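Local atomic coordinates of TRAP-T family transporter, DctP (Periplasmic binding) subunit (Sulfitobacter sp. NAS-14.1, PDB entry 4PF8), a protein that binds beta-D-galacturonate and probably hands it, in the periplasm, to the membrane subunits of a TRAP transporter. Residues Val175-Ser180 with Thr227-Ile232; Phe87-Met92 with Asn100-Pro105; Gln195-Gly200 with Thr215-Val220; Gly144-Tyr149 with Lys165-Asn170. All blocks are in the same frame, centred on the assembly; numbering follows the deposited sequence.

Along the chain, interaction 2 comes first and interaction 4 second. Interaction 1 follows, and interaction 3 is nested inside the loop that interaction 1 closes. Interactions 1 and 4 are close neighbours, with centres about 7 Å apart. They share one mixed sheet, in which strands 146-150 and 223-230 are adjacent. Interaction 2 touches interactions 1 and 4, its centre lying about 11 Å and 12 Å from theirs. Interaction 3 is more remote, about 24 Å from interaction 2 between centres, but it meets interaction 4 through His-217 and Tyr-149. Interactions 2 and 4 both touch the galacturonate, so the set runs from the sugar pocket out to the helices packed round it.

Interaction 1: residues Val175-Ser180 with Thr227-Ile232; sequences VGMIES and TQHLII
Met-177 reaches from helix 172-179 to His-229 and Leu-230 at the end of strand 223-230. The contact packs a helix against a strand of the four-stranded mixed sheet in this family 7 solute-binding protein. Met-177 is present as selenomethionine. Its CG lies opposite the backbone N (chi1 167°), and the chain stays extended until it bends at the selenium (chi3 -40°). The bend lays the terminal methyl beside Leu-230. Selenium SE of Met-177 stands 3.8 Å from CD1 of Leu-230, and methyl CE stands 3.9 Å from CD2 of the same leucine. The two side chains therefore meet tip to tip, with both leucine methyls engaged.

His-229 is crossed at about a right angle. Met-177 SE comes 3.9 Å from His-229 CD2 and approaches the ring obliquely, 51° off its normal. Leu-230 CD1 lies at the ring edge, in its plane, so the leucine methyl touches both selenium and imidazole.

The imidazole is held at its two nitrogens. ND1 of His-229 pairs with OG1 of Thr-227 at 2.7 Å, and NE2 bonds to Glu-206. These bonds fix the rotation of the ring that Met-177 meets. The nearby Glu-206 carboxylate would probably polarise it. Beyond the contact, Met-177 also touches Pro-105 and Met-300, so its side chain is buried among several elements. Within segment 175-180, Gly-176 O takes two donors from opposite faces of its plane: Ser-180 N at 2.9 Å and Ser-180 OG at 2.8 Å.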
# COMPACT_ATOMS: atom_id res chain seq x y z
N VAL A 175 -6.76 -12.97 -1.54
CA VAL A 175 -7.06 -14.36 -1.27
C VAL A 175 -7.12 -15.11 -2.61
O VAL A 175 -6.51 -16.18 -2.76
CB VAL A 175 -8.38 -14.49 -0.50
CG1 VAL A 175 -8.81 -15.95 -0.40
CG2 VAL A 175 -8.25 -13.88 0.87
N GLY A 176 -7.82 -14.53 -3.58
CA GLY A 176 -7.94 -15.13 -4.90
C GLY A 176 -6.59 -15.28 -5.59
O GLY A 176 -6.33 -16.27 -6.28
N MSE A 177 -5.72 -14.31 -5.41
CA MSE A 177 -4.39 -14.34 -5.99
C MSE A 177 -3.59 -15.55 -5.49
O MSE A 177 -2.98 -16.27 -6.29
CB MSE A 177 -3.67 -13.04 -5.63
CG MSE A 177 -2.19 -13.01 -5.87
SE MSE A 177 -1.57 -11.20 -5.44
CE MSE A 177 -3.07 -10.33 -6.20
N ILE A 178 -3.59 -15.76 -4.19
CA ILE A 178 -2.84 -16.86 -3.59
C ILE A 178 -3.48 -18.20 -3.97
O ILE A 178 -2.77 -19.17 -4.32
CB ILE A 178 -2.78 -16.71 -2.06
CG1 ILE A 178 -2.05 -15.44 -1.67
CG2 ILE A 178 -2.09 -17.88 -1.42
CD1 ILE A 178 -0.71 -15.32 -2.26
N GLU A 179 -4.80 -18.28 -3.93
CA GLU A 179 -5.50 -19.52 -4.27
C GLU A 179 -5.27 -19.91 -5.73
O GLU A 179 -5.21 -21.10 -6.08
CB GLU A 179 -7.01 -19.37 -3.97
CG GLU A 179 -7.30 -19.36 -2.49
CD GLU A 179 -8.78 -19.35 -2.15
OE1 GLU A 179 -9.08 -19.52 -0.95
OE2 GLU A 179 -9.63 -19.16 -3.05
N SER A 180 -5.16 -18.92 -6.61
CA SER A 180 -4.97 -19.20 -8.02
C SER A 180 -3.61 -19.85 -8.25
O SER A 180 -3.39 -20.47 -9.30
CB SER A 180 -5.07 -17.90 -8.82
OG SER A 180 -6.42 -17.45 -8.86
N THR A 227 8.89 -11.34 -7.50
CA THR A 227 7.75 -11.47 -8.38
C THR A 227 7.16 -10.13 -8.78
O THR A 227 6.60 -10.00 -9.85
CB THR A 227 6.68 -12.32 -7.72
OG1 THR A 227 6.50 -11.87 -6.38
CG2 THR A 227 7.12 -13.79 -7.69
N GLN A 228 7.26 -9.14 -7.90
CA GLN A 228 6.78 -7.80 -8.20
C GLN A 228 5.36 -7.83 -8.74
O GLN A 228 5.04 -7.16 -9.72
CB GLN A 228 7.76 -7.11 -9.12
CG GLN A 228 9.14 -7.02 -8.47
CD GLN A 228 10.25 -6.55 -9.41
OE1 GLN A 228 10.31 -6.94 -10.57
NE2 GLN A 228 11.13 -5.72 -8.89
N HIS A 229 4.50 -8.59 -8.07
CA HIS A 229 3.21 -8.97 -8.62
C HIS A 229 2.12 -7.94 -8.33
O HIS A 229 1.05 -8.00 -8.92
CB HIS A 229 2.80 -10.32 -8.03
CG HIS A 229 2.91 -10.37 -6.55
ND1 HIS A 229 3.97 -10.94 -5.90
CD2 HIS A 229 2.10 -9.87 -5.58
CE1 HIS A 229 3.81 -10.81 -4.59
NE2 HIS A 229 2.69 -10.14 -4.38
N LEU A 230 2.41 -6.98 -7.44
CA LEU A 230 1.43 -5.94 -7.12
C LEU A 230 2.21 -4.64 -6.98
O LEU A 230 3.33 -4.62 -6.46
CB LEU A 230 0.70 -6.20 -5.80
CG LEU A 230 -0.38 -7.29 -5.81
CD1 LEU A 230 -0.65 -7.70 -4.37
CD2 LEU A 230 -1.61 -6.74 -6.49
N ILE A 231 1.59 -3.57 -7.46
CA ILE A 231 2.11 -2.21 -7.27
C ILE A 231 0.90 -1.44 -6.75
O ILE A 231 -0.04 -1.17 -7.51
CB ILE A 231 2.61 -1.59 -8.56
CG1 ILE A 231 3.88 -2.32 -9.04
CG2 ILE A 231 2.84 -0.10 -8.42
CD1 ILE A 231 4.26 -2.00 -10.49
N ILE A 232 0.93 -1.13 -5.46
CA ILE A 232 -0.25 -0.60 -4.79
C ILE A 232 0.06 0.80 -4.27
O ILE A 232 0.84 0.96 -3.35
CB ILE A 232 -0.75 -1.52 -3.66
CG1 ILE A 232 -1.05 -2.91 -4.23
CG2 ILE A 232 -2.00 -0.96 -3.02
CD1 ILE A 232 -1.65 -3.82 -3.29

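Interaction 2: residues Phe87-Met92 with Asn100-Pro105; sequences FSLGPM and NVVSLP. With GTR (beta-D-galactopyranuronic acid), chain D.
The N-terminus of the short helix 89-92, beside the sugar pocket, packs through Leu-89 and Gly-90 against Val-102 and Ser-103 in the loop before helix 111-118. Ser-88 is the N-cap. Its OG lies opposite the backbone N (chi1 174°) and accepts from Gly-90 N at 3.1 Å, with an N-H...O angle of 159°. Its CB meanwhile rests 3.4 Å from O4 of the galacturonate. An alanine here would keep that carbon near the sugar but would probably leave Gly-90 N without its cap and loosen the start of the helix.

Across the contact, Leu-89 CB meets Val-102 CG2 at 3.6 Å. The same valine methyl also touches Leu-89 CD2, so one branch of Val-102 bears against both the base and the tip of the leucine. Gly-90 brings no side chain, and Ser-103 OG comes within 3.5 Å of its CA.

One water bridges the Leu-89 carbonyl and the Ser-103 hydroxyl. It is hydrogen-bonded to Leu-89 O at 2.6 Å and to Ser-103 OG at 2.8 Å. No direct hydrogen bond links the two segments. They are joined by close packing, by the water and, from outside, by Asn-171, whose ND2 bonds to both Gly-90 O and Asn-100 OD1. The water satisfies a buried carbonyl and hydroxyl together.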
# COMPACT_ATOMS: atom_id res chain seq x y z
N PHE A 87 -2.70 5.75 3.73
CA PHE A 87 -3.29 4.42 3.63
C PHE A 87 -2.90 3.76 2.32
O PHE A 87 -3.00 4.37 1.25
CB PHE A 87 -4.82 4.48 3.65
CG PHE A 87 -5.42 5.11 4.86
CD1 PHE A 87 -5.15 4.65 6.12
CD2 PHE A 87 -6.35 6.13 4.72
CE1 PHE A 87 -5.72 5.23 7.23
CE2 PHE A 87 -6.95 6.70 5.84
CZ PHE A 87 -6.61 6.25 7.09
N SER A 88 -2.55 2.49 2.39
CA SER A 88 -2.44 1.70 1.18
C SER A 88 -3.83 1.62 0.58
O SER A 88 -4.82 1.42 1.31
CB SER A 88 -1.96 0.31 1.54
OG SER A 88 -1.96 -0.58 0.42
N LEU A 89 -3.91 1.70 -0.74
CA LEU A 89 -5.19 1.47 -1.39
C LEU A 89 -5.62 -0.01 -1.33
O LEU A 89 -6.77 -0.34 -1.63
CB LEU A 89 -5.14 1.98 -2.81
CG LEU A 89 -5.48 3.46 -2.95
CD1 LEU A 89 -4.55 4.34 -2.17
CD2 LEU A 89 -5.50 3.88 -4.43
N GLY A 90 -4.73 -0.90 -0.91
CA GLY A 90 -5.05 -2.32 -0.84
C GLY A 90 -6.27 -2.59 0.03
O GLY A 90 -7.28 -3.12 -0.41
N PRO A 91 -6.19 -2.21 1.32
CA PRO A 91 -7.32 -2.44 2.22
C PRO A 91 -8.49 -1.48 2.01
O PRO A 91 -9.58 -1.67 2.56
CB PRO A 91 -6.71 -2.22 3.62
CG PRO A 91 -5.21 -2.29 3.42
CD PRO A 91 -4.97 -1.79 2.02
N MSE A 92 -8.26 -0.45 1.21
CA MSE A 92 -9.29 0.55 0.91
C MSE A 92 -10.38 -0.02 0.00
O MSE A 92 -11.46 0.55 -0.10
CB MSE A 92 -8.63 1.75 0.26
CG MSE A 92 -9.55 2.88 -0.05
SE MSE A 92 -9.97 3.82 1.54
CE MSE A 92 -8.31 4.79 1.87
N ASN A 100 -10.41 -1.07 -5.81
CA ASN A 100 -9.94 -2.44 -6.03
C ASN A 100 -9.09 -2.58 -7.27
O ASN A 100 -8.24 -3.44 -7.34
CB ASN A 100 -11.10 -3.43 -6.09
CG ASN A 100 -11.67 -3.73 -4.74
OD1 ASN A 100 -10.97 -4.24 -3.87
ND2 ASN A 100 -12.94 -3.40 -4.54
N VAL A 101 -9.31 -1.71 -8.25
CA VAL A 101 -8.60 -1.82 -9.53
C VAL A 101 -7.07 -1.77 -9.40
O VAL A 101 -6.37 -2.36 -10.21
CB VAL A 101 -9.08 -0.76 -10.54
CG1 VAL A 101 -10.57 -0.90 -10.80
CG2 VAL A 101 -8.73 0.65 -10.06
N VAL A 102 -6.55 -1.06 -8.41
CA VAL A 102 -5.09 -0.96 -8.25
C VAL A 102 -4.51 -2.16 -7.52
O VAL A 102 -3.29 -2.33 -7.47
CB VAL A 102 -4.64 0.34 -7.53
CG1 VAL A 102 -5.17 1.54 -8.25
CG2 VAL A 102 -5.06 0.31 -6.04
N SER A 103 -5.37 -3.00 -6.96
CA SER A 103 -4.94 -4.22 -6.29
C SER A 103 -4.97 -5.45 -7.19
O SER A 103 -4.77 -6.58 -6.73
CB SER A 103 -5.81 -4.47 -5.06
OG SER A 103 -5.46 -3.55 -4.06
N LEU A 104 -5.23 -5.24 -8.47
CA LEU A 104 -5.19 -6.35 -9.42
C LEU A 104 -3.73 -6.65 -9.74
O LEU A 104 -2.95 -5.75 -9.93
CB LEU A 104 -5.97 -5.97 -10.68
CG LEU A 104 -7.49 -5.95 -10.48
CD1 LEU A 104 -8.16 -5.28 -11.66
CD2 LEU A 104 -8.04 -7.37 -10.32
N PRO A 105 -3.36 -7.93 -9.79
CA PRO A 105 -1.96 -8.26 -10.00
C PRO A 105 -1.49 -7.83 -11.39
O PRO A 105 -2.21 -8.01 -12.37
CB PRO A 105 -1.90 -9.79 -9.86
CG PRO A 105 -3.30 -10.27 -9.81
CD PRO A 105 -4.21 -9.09 -9.49
C1 GTR D . 2.85 -2.02 3.14
C2 GTR D . 1.97 -0.82 3.13
C3 GTR D . 1.20 -0.80 4.44
C4 GTR D . 0.36 -2.06 4.60
C5 GTR D . 1.33 -3.23 4.51
C6 GTR D . 0.58 -4.55 4.56
O1 GTR D . 3.58 -2.13 1.88
O2 GTR D . 2.82 0.36 3.04
O3 GTR D . 0.28 0.32 4.36
O4 GTR D . -0.58 -2.10 3.52
O5 GTR D . 2.10 -3.18 3.28
O6A GTR D . 1.09 -5.49 3.90
O6B GTR D . -0.39 -4.66 5.35
O HOH W 1 -7.71 -1.92 -3.51

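Interaction 3: residues Gln195-Gly200 with Thr215-Val220; sequences QSIKTG and TSHFEV
With chi1 near -60°, Ile-197 sets its CG2 methyl opposite the backbone N, and Val-220 with chi1 -70° puts CG2 between its own N and carbonyl carbon. These torsions bring the two methyls together at 3.6 Å, Ile-197 CG2 to Val-220 CG2. The contact joins the end of helix 193-198 to the short helix 217-220 in the solute-binding fold, away from the chain's centre. Ile-197 CG2 also sits 3.5 Å from the carbonyl O of Val-220, so one methyl serves side chain and backbone alike.

The other branch of Val-220 turns to Lys-198. Its CG1 lies 3.9 Å from Lys-198 CB, and the contact is made by the aliphatic base of that side chain, CB and CG. Val-220 thus straddles two successive residues of the helix. Cut back to an alanine, this position would probably leave Ile-197 CG2 and Lys-198 CB without their methyl partners and open a gap between the helices.

Ile-197 CD1 goes on to His-217, coming 4.4 Å from its CG and meeting the ring obliquely. That imidazole is held by Tyr-149 OH at ND1, and Thr-215 OG1 lies over the centre of one face. Thr-215 OG1 also accepts from His-217 N at 3.2 Å, an ST turn leading into the helix.

Just past the contact, helix 193-198 closes in a Schellman motif. Gly-200 takes a positive phi, and its N bonds to Ile-197 O at 3.1 Å.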
# COMPACT_ATOMS: atom_id res chain seq x y z
N GLN A 195 5.24 -12.13 14.18
CA GLN A 195 5.11 -13.24 15.10
C GLN A 195 4.62 -14.50 14.41
O GLN A 195 5.05 -15.60 14.76
CB GLN A 195 4.19 -12.89 16.27
CG GLN A 195 4.84 -12.02 17.32
CD GLN A 195 5.99 -12.70 18.02
OE1 GLN A 195 6.00 -13.93 18.18
NE2 GLN A 195 6.98 -11.92 18.44
N SER A 196 3.72 -14.35 13.45
CA SER A 196 3.18 -15.49 12.74
C SER A 196 4.22 -16.15 11.87
O SER A 196 4.23 -17.38 11.77
CB SER A 196 1.94 -15.11 11.95
OG SER A 196 0.81 -15.07 12.83
N ILE A 197 5.09 -15.37 11.25
CA ILE A 197 6.20 -15.98 10.49
C ILE A 197 7.24 -16.57 11.46
O ILE A 197 7.72 -17.69 11.28
CB ILE A 197 6.88 -15.00 9.54
CG1 ILE A 197 5.88 -14.46 8.51
CG2 ILE A 197 8.05 -15.68 8.84
CD1 ILE A 197 6.44 -13.42 7.54
N LYS A 198 7.59 -15.82 12.50
CA LYS A 198 8.59 -16.29 13.46
C LYS A 198 8.22 -17.63 14.07
O LYS A 198 9.08 -18.51 14.24
CB LYS A 198 8.76 -15.27 14.58
CG LYS A 198 9.86 -15.60 15.58
CD LYS A 198 9.86 -14.65 16.77
CE LYS A 198 10.58 -15.27 17.99
NZ LYS A 198 9.68 -16.17 18.79
N THR A 199 6.95 -17.80 14.44
CA THR A 199 6.54 -19.00 15.16
C THR A 199 6.11 -20.10 14.21
O THR A 199 5.67 -21.17 14.65
CB THR A 199 5.40 -18.70 16.18
OG1 THR A 199 4.23 -18.27 15.47
CG2 THR A 199 5.84 -17.61 17.15
N GLY A 200 6.23 -19.83 12.92
CA GLY A 200 6.08 -20.86 11.90
C GLY A 200 4.65 -21.17 11.51
O GLY A 200 4.39 -22.17 10.83
N THR A 215 10.27 -4.20 9.25
CA THR A 215 9.46 -5.00 10.17
C THR A 215 10.22 -6.19 10.73
O THR A 215 9.69 -6.94 11.56
CB THR A 215 8.26 -5.58 9.47
OG1 THR A 215 8.71 -6.38 8.37
CG2 THR A 215 7.31 -4.48 9.00
N SER A 216 11.45 -6.38 10.26
CA SER A 216 12.26 -7.55 10.59
C SER A 216 11.71 -8.85 10.01
O SER A 216 12.17 -9.93 10.40
CB SER A 216 12.48 -7.70 12.09
OG SER A 216 13.16 -6.57 12.62
N HIS A 217 10.75 -8.80 9.10
CA HIS A 217 10.27 -10.03 8.47
C HIS A 217 11.44 -10.76 7.82
O HIS A 217 11.45 -11.99 7.76
CB HIS A 217 9.18 -9.79 7.45
CG HIS A 217 7.91 -9.27 8.03
ND1 HIS A 217 6.85 -8.85 7.25
CD2 HIS A 217 7.54 -9.05 9.31
CE1 HIS A 217 5.89 -8.39 8.03
NE2 HIS A 217 6.29 -8.49 9.28
N PHE A 218 12.43 -10.01 7.32
CA PHE A 218 13.55 -10.63 6.63
C PHE A 218 14.41 -11.46 7.55
O PHE A 218 15.17 -12.30 7.07
CB PHE A 218 14.41 -9.60 5.92
CG PHE A 218 15.35 -8.83 6.80
CD1 PHE A 218 14.89 -7.84 7.64
CD2 PHE A 218 16.71 -9.09 6.79
CE1 PHE A 218 15.74 -7.11 8.46
CE2 PHE A 218 17.59 -8.36 7.59
CZ PHE A 218 17.10 -7.38 8.42
N GLU A 219 14.30 -11.26 8.85
CA GLU A 219 15.06 -12.06 9.80
C GLU A 219 14.42 -13.43 10.04
O GLU A 219 15.09 -14.34 10.55
CB GLU A 219 15.20 -11.32 11.14
CG GLU A 219 16.03 -10.04 11.00
CD GLU A 219 16.22 -9.29 12.31
OE1 GLU A 219 17.09 -8.39 12.35
OE2 GLU A 219 15.51 -9.59 13.29
N VAL A 220 13.15 -13.58 9.70
CA VAL A 220 12.43 -14.83 9.96
C VAL A 220 11.92 -15.50 8.68
O VAL A 220 11.44 -16.64 8.72
CB VAL A 220 11.27 -14.61 10.96
CG1 VAL A 220 11.83 -14.32 12.37
CG2 VAL A 220 10.37 -13.49 10.54

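Interaction 4: residues Gly144-Tyr149 with Lys165-Asn170; sequences GARSFY and KVRVMN. With GTR (beta-D-galactopyranuronic acid), chain D.
Arg-146 and Arg-167 converge on O6A of the galacturonate carboxylate. Arg-167 grips the group in a two-pronged way: NH1 reaches O6A at 2.8 Å and NH2 reaches O6B at 2.9 Å, both nearly straight. Arg-146 NH2 gives O6A a second strong bond of 2.9 Å (172°), and its NH1 donates to ring oxygen O5 at 3.0 Å.

Met-169, as selenomethionine, adds an apolar wall. Its CE lies over the centre of one face of the Arg-146 guanidinium, 3.4 Å from CZ, and its SE is 3.3 Å from sugar O4. A bend at chi3 (69°) turns the Arg-146 guanidinium into this position.

A second shell fixes the arginines. Arg-146 NE forms a salt bridge with Glu-206, and Arg-167 NE bonds to Met-188 O. Farther out, strands 146-150 and 165-168 meet where Val-166 CG1 approaches the edge of the Phe-148 ring, 4.1 Å from CE1.

Two arginines around one carboxylate are consistent with selection of a carboxylate-bearing ligand, as expected for this family. The carboxylate, with Glu-206 behind Arg-146, probably balances the two positive charges, and the bond to O5 ties the ring to the same grip.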
# COMPACT_ATOMS: atom_id res chain seq x y z
N GLY A 144 6.40 1.14 -4.02
CA GLY A 144 7.13 0.20 -4.84
C GLY A 144 6.27 -0.96 -5.28
O GLY A 144 5.10 -0.81 -5.53
N ALA A 145 6.91 -2.12 -5.45
CA ALA A 145 6.22 -3.35 -5.88
C ALA A 145 6.37 -4.40 -4.79
O ALA A 145 7.36 -4.44 -4.10
CB ALA A 145 6.82 -3.88 -7.17
N ARG A 146 5.35 -5.24 -4.64
CA ARG A 146 5.34 -6.28 -3.62
C ARG A 146 5.82 -7.60 -4.19
O ARG A 146 5.44 -7.96 -5.30
CB ARG A 146 3.93 -6.44 -3.06
CG ARG A 146 3.39 -5.15 -2.47
CD ARG A 146 1.90 -5.26 -2.10
NE ARG A 146 1.62 -6.14 -0.97
CZ ARG A 146 1.52 -5.74 0.31
NH1 ARG A 146 1.71 -4.48 0.64
NH2 ARG A 146 1.22 -6.61 1.25
N SER A 147 6.66 -8.30 -3.42
CA SER A 147 7.22 -9.59 -3.82
C SER A 147 7.12 -10.58 -2.67
O SER A 147 7.07 -10.18 -1.50
CB SER A 147 8.69 -9.44 -4.23
OG SER A 147 8.79 -8.68 -5.42
N PHE A 148 7.10 -11.87 -3.00
CA PHE A 148 6.97 -12.90 -1.97
C PHE A 148 8.21 -13.09 -1.14
O PHE A 148 9.32 -13.11 -1.67
CB PHE A 148 6.61 -14.25 -2.61
CG PHE A 148 5.20 -14.32 -3.11
CD1 PHE A 148 4.14 -14.37 -2.23
CD2 PHE A 148 4.93 -14.33 -4.47
CE1 PHE A 148 2.83 -14.41 -2.69
CE2 PHE A 148 3.64 -14.38 -4.94
CZ PHE A 148 2.58 -14.42 -4.05
N TYR A 149 8.02 -13.31 0.16
CA TYR A 149 9.07 -13.81 1.01
C TYR A 149 8.54 -14.95 1.84
O TYR A 149 7.37 -14.97 2.21
CB TYR A 149 9.67 -12.72 1.90
CG TYR A 149 8.71 -11.81 2.62
CD1 TYR A 149 8.27 -12.11 3.91
CD2 TYR A 149 8.28 -10.63 2.04
CE1 TYR A 149 7.45 -11.25 4.59
CE2 TYR A 149 7.45 -9.78 2.70
CZ TYR A 149 7.04 -10.07 3.97
OH TYR A 149 6.23 -9.17 4.65
N LYS A 165 1.46 -21.48 3.12
CA LYS A 165 0.57 -20.65 3.92
C LYS A 165 1.07 -19.21 3.86
O LYS A 165 2.14 -18.89 4.37
CB LYS A 165 0.49 -21.13 5.37
CG LYS A 165 -0.21 -22.46 5.55
CD LYS A 165 -0.13 -22.96 6.99
CE LYS A 165 -0.93 -24.23 7.14
NZ LYS A 165 -0.66 -24.93 8.43
N VAL A 166 0.31 -18.35 3.20
CA VAL A 166 0.76 -17.00 2.88
C VAL A 166 -0.20 -15.99 3.51
O VAL A 166 -1.41 -16.07 3.29
CB VAL A 166 0.80 -16.78 1.35
CG1 VAL A 166 1.36 -15.38 1.03
CG2 VAL A 166 1.67 -17.84 0.65
N ARG A 167 0.35 -15.07 4.28
CA ARG A 167 -0.47 -13.98 4.81
C ARG A 167 -0.72 -12.99 3.68
O ARG A 167 0.17 -12.71 2.88
CB ARG A 167 0.24 -13.26 5.95
CG ARG A 167 -0.47 -12.02 6.42
CD ARG A 167 0.04 -10.78 5.69
NE ARG A 167 -0.64 -9.57 6.16
CZ ARG A 167 -0.37 -8.34 5.73
NH1 ARG A 167 0.58 -8.12 4.82
NH2 ARG A 167 -1.04 -7.32 6.21
N VAL A 168 -1.94 -12.45 3.65
CA VAL A 168 -2.29 -11.38 2.75
C VAL A 168 -2.94 -10.23 3.54
O VAL A 168 -3.35 -10.42 4.69
CB VAL A 168 -3.24 -11.84 1.65
CG1 VAL A 168 -2.52 -12.85 0.75
CG2 VAL A 168 -4.52 -12.44 2.21
N MSE A 169 -3.01 -9.07 2.91
CA MSE A 169 -3.78 -7.94 3.44
C MSE A 169 -5.27 -8.22 3.37
O MSE A 169 -5.72 -9.17 2.74
CB MSE A 169 -3.52 -6.68 2.59
CG MSE A 169 -2.20 -6.09 2.74
SE MSE A 169 -2.19 -4.37 1.82
CE MSE A 169 -1.73 -4.90 0.02
N ASN A 170 -6.04 -7.34 3.99
CA ASN A 170 -7.50 -7.47 4.02
C ASN A 170 -8.17 -6.96 2.74
O ASN A 170 -8.79 -5.89 2.71
CB ASN A 170 -8.04 -6.74 5.25
CG ASN A 170 -7.49 -7.31 6.54
OD1 ASN A 170 -6.60 -6.73 7.17
ND2 ASN A 170 -7.99 -8.47 6.93
C1 GTR D . 2.85 -2.02 3.14
C2 GTR D . 1.97 -0.82 3.13
C3 GTR D . 1.20 -0.80 4.44
C4 GTR D . 0.36 -2.06 4.60
C5 GTR D . 1.33 -3.23 4.51
C6 GTR D . 0.58 -4.55 4.56
O1 GTR D . 3.58 -2.13 1.88
O2 GTR D . 2.82 0.36 3.04
O3 GTR D . 0.28 0.32 4.36
O4 GTR D . -0.58 -2.10 3.52
O5 GTR D . 2.10 -3.18 3.28
O6A GTR D . 1.09 -5.49 3.90
O6B GTR D . -0.39 -4.66 5.35